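Local atomic coordinates of fluvirucin B1 DH domain from module 1 (Actinomadura vulgaris, PDB entry 6OBV), a protein that probably catalyses the dehydration of a beta-hydroxyacyl intermediate during chain building by the fluvirucin B1 polyketide synthase. Residues A228-A233 / L279-T284. Numbering follows the deposited sequence.
Sequences ALLDAA and LHITDT
Ala233 of 228-233 lies nearest Ile281 of 279-284, their CA atoms 8.1 Å apart. At this distance the backbones do not meet and no hydrogen bond joins them, so the contact is left to side chains and one carbonyl oxygen. Within 228-233 the backbone is bonded to itself, as from Ala233 N to Leu229 O at 3.1 Å, whereas Leu279 and Ile281 pair with strand 288-299 and His280 and Thr282 with strand 264-271. Alternation along the strand sends Leu279 and Ile281 to the helix side and His280 and Thr282 to the other. Ile281 reaches across with its CD1: CG1 stands opposite the carbonyl carbon (chi1 -64°) and the chain then runs extended, carrying the methyl up to the helix. There CD1 touches Leu230 CD1 at 3.6 Å, the two side chains crossing nearly at a right angle, and also meets Ala233 CB, more loosely, at 4.2 Å. Leu230 CB is not aimed at the strand; with CG anti to the backbone N (chi1 -179°) the branch swings CD1 over to the isoleucine methyl.

This is the core of a hotdog fold, a sheet wrapped around a central helix; polyketide synthase dehydratases carry two such units in one chain, and helix 79-92, with Thr80 and Val83 against Leu230, adjoins this packing. Asp231 projects from the other side of the helix and binds His235 NE2 through OD2, a pair that fits the Asp-x-x-x-Gln/His signature of these enzymes.

Leu279 makes a different kind of touch. Its CD2 methyl lies 3.7 Å from Ala233 O, a van der Waals approach well off the line of the carbonyl, with an angle of about 125° at the oxygen.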
loop_
_atom_site.group_PDB
_atom_site.type_symbol
_atom_site.label_atom_id
_atom_site.label_comp_id
_atom_site.label_asym_id
_atom_site.label_seq_id
_atom_site.Cartn_x
_atom_site.Cartn_y
_atom_site.Cartn_z
ATOM N N ALA A 228 3.689 15.223 -20.528
ATOM C CA ALA A 228 4.296 15.721 -21.757
ATOM C C ALA A 228 3.773 17.095 -22.124
ATOM O O ALA A 228 4.496 17.881 -22.751
ATOM C CB ALA A 228 4.058 14.754 -22.921
ATOM N N LEU A 229 2.526 17.408 -21.755
ATOM C CA LEU A 229 2.003 18.748 -22.002
ATOM C C LEU A 229 2.629 19.767 -21.062
ATOM O O LEU A 229 2.974 20.873 -21.487
ATOM C CB LEU A 229 0.482 18.768 -21.865
ATOM C CG LEU A 229 -0.186 20.117 -22.136
ATOM C CD1 LEU A 229 0.181 20.661 -23.506
ATOM C CD2 LEU A 229 -1.716 20.005 -22.009
ATOM N N LEU A 230 2.779 19.427 -19.782
ATOM C CA LEU A 230 3.371 20.386 -18.856
ATOM C C LEU A 230 4.835 20.608 -19.178
ATOM O O LEU A 230 5.336 21.732 -19.067
ATOM C CB LEU A 230 3.210 19.940 -17.398
ATOM C CG LEU A 230 3.789 20.937 -16.377
ATOM C CD1 LEU A 230 3.208 22.320 -16.599
ATOM C CD2 LEU A 230 3.587 20.493 -14.924
ATOM N N ASP A 231 5.537 19.561 -19.610
ATOM C CA ASP A 231 6.948 19.742 -19.924
ATOM C C ASP A 231 7.136 20.658 -21.124
ATOM O O ASP A 231 8.023 21.515 -21.125
ATOM C CB ASP A 231 7.625 18.406 -20.186
ATOM C CG ASP A 231 9.129 18.562 -20.367
ATOM O OD1 ASP A 231 9.786 18.945 -19.383
ATOM O OD2 ASP A 231 9.653 18.343 -21.481
ATOM N N ALA A 232 6.323 20.492 -22.163
ATOM C CA ALA A 232 6.523 21.326 -23.334
ATOM C C ALA A 232 6.113 22.761 -23.066
ATOM O O ALA A 232 6.595 23.673 -23.744
ATOM C CB ALA A 232 5.755 20.759 -24.525
ATOM N N ALA A 233 5.239 22.977 -22.089
ATOM C CA ALA A 233 4.939 24.320 -21.630
ATOM C C ALA A 233 6.185 25.036 -21.132
ATOM O O ALA A 233 6.191 26.267 -21.026
ATOM C CB ALA A 233 3.889 24.242 -20.527
ATOM N N LEU A 279 5.083 30.497 -14.184
ATOM C CA LEU A 279 4.308 30.088 -15.349
ATOM C C LEU A 279 2.838 30.013 -14.985
ATOM O O LEU A 279 2.458 29.438 -13.960
ATOM C CB LEU A 279 4.739 28.722 -15.927
ATOM C CG LEU A 279 6.190 28.510 -16.344
ATOM C CD1 LEU A 279 6.709 27.396 -15.505
ATOM C CD2 LEU A 279 6.328 28.153 -17.799
ATOM N N HIS A 280 2.016 30.579 -15.851
ATOM C CA HIS A 280 0.579 30.567 -15.671
ATOM C C HIS A 280 -0.018 30.023 -16.952
ATOM O O HIS A 280 0.254 30.535 -18.042
ATOM C CB HIS A 280 0.066 31.961 -15.301
ATOM C CG HIS A 280 0.594 32.430 -13.977
ATOM N ND1 HIS A 280 0.208 31.858 -12.781
ATOM C CD2 HIS A 280 1.529 33.359 -13.663
ATOM C CE1 HIS A 280 0.859 32.437 -11.786
ATOM N NE2 HIS A 280 1.664 33.353 -12.295
ATOM N N ILE A 281 -0.759 28.938 -16.819
ATOM C CA ILE A 281 -1.197 28.127 -17.934
ATOM C C ILE A 281 -2.705 28.266 -18.018
ATOM O O ILE A 281 -3.404 28.176 -17.000
ATOM C CB ILE A 281 -0.739 26.671 -17.748
ATOM C CG1 ILE A 281 0.791 26.628 -17.765
ATOM C CG2 ILE A 281 -1.264 25.761 -18.820
ATOM C CD1 ILE A 281 1.340 25.291 -17.387
ATOM N N THR A 282 -3.197 28.549 -19.214
ATOM C CA THR A 282 -4.620 28.697 -19.451
ATOM C C THR A 282 -5.011 27.752 -20.570
ATOM O O THR A 282 -4.156 27.172 -21.232
ATOM C CB THR A 282 -4.969 30.136 -19.832
ATOM O OG1 THR A 282 -4.039 30.582 -20.828
ATOM C CG2 THR A 282 -4.886 31.024 -18.614
ATOM N N ASP A 283 -6.314 27.595 -20.785
ATOM C CA ASP A 283 -6.747 26.794 -21.916
ATOM C C ASP A 283 -7.003 27.721 -23.109
ATOM O O ASP A 283 -6.872 28.944 -23.018
ATOM C CB ASP A 283 -7.945 25.921 -21.526
ATOM C CG ASP A 283 -9.156 26.718 -21.040
ATOM O OD1 ASP A 283 -9.369 27.875 -21.480
ATOM O OD2 ASP A 283 -9.916 26.160 -20.219
ATOM N N THR A 284 -7.339 27.138 -24.258
ATOM C CA THR A 284 -7.430 27.936 -25.476
ATOM C C THR A 284 -8.600 28.899 -25.469
ATOM O O THR A 284 -8.806 29.592 -26.469
ATOM C CB THR A 284 -7.519 27.038 -26.710
ATOM O OG1 THR A 284 -8.664 26.180 -26.601
ATOM C CG2 THR A 284 -6.238 26.202 -26.852
#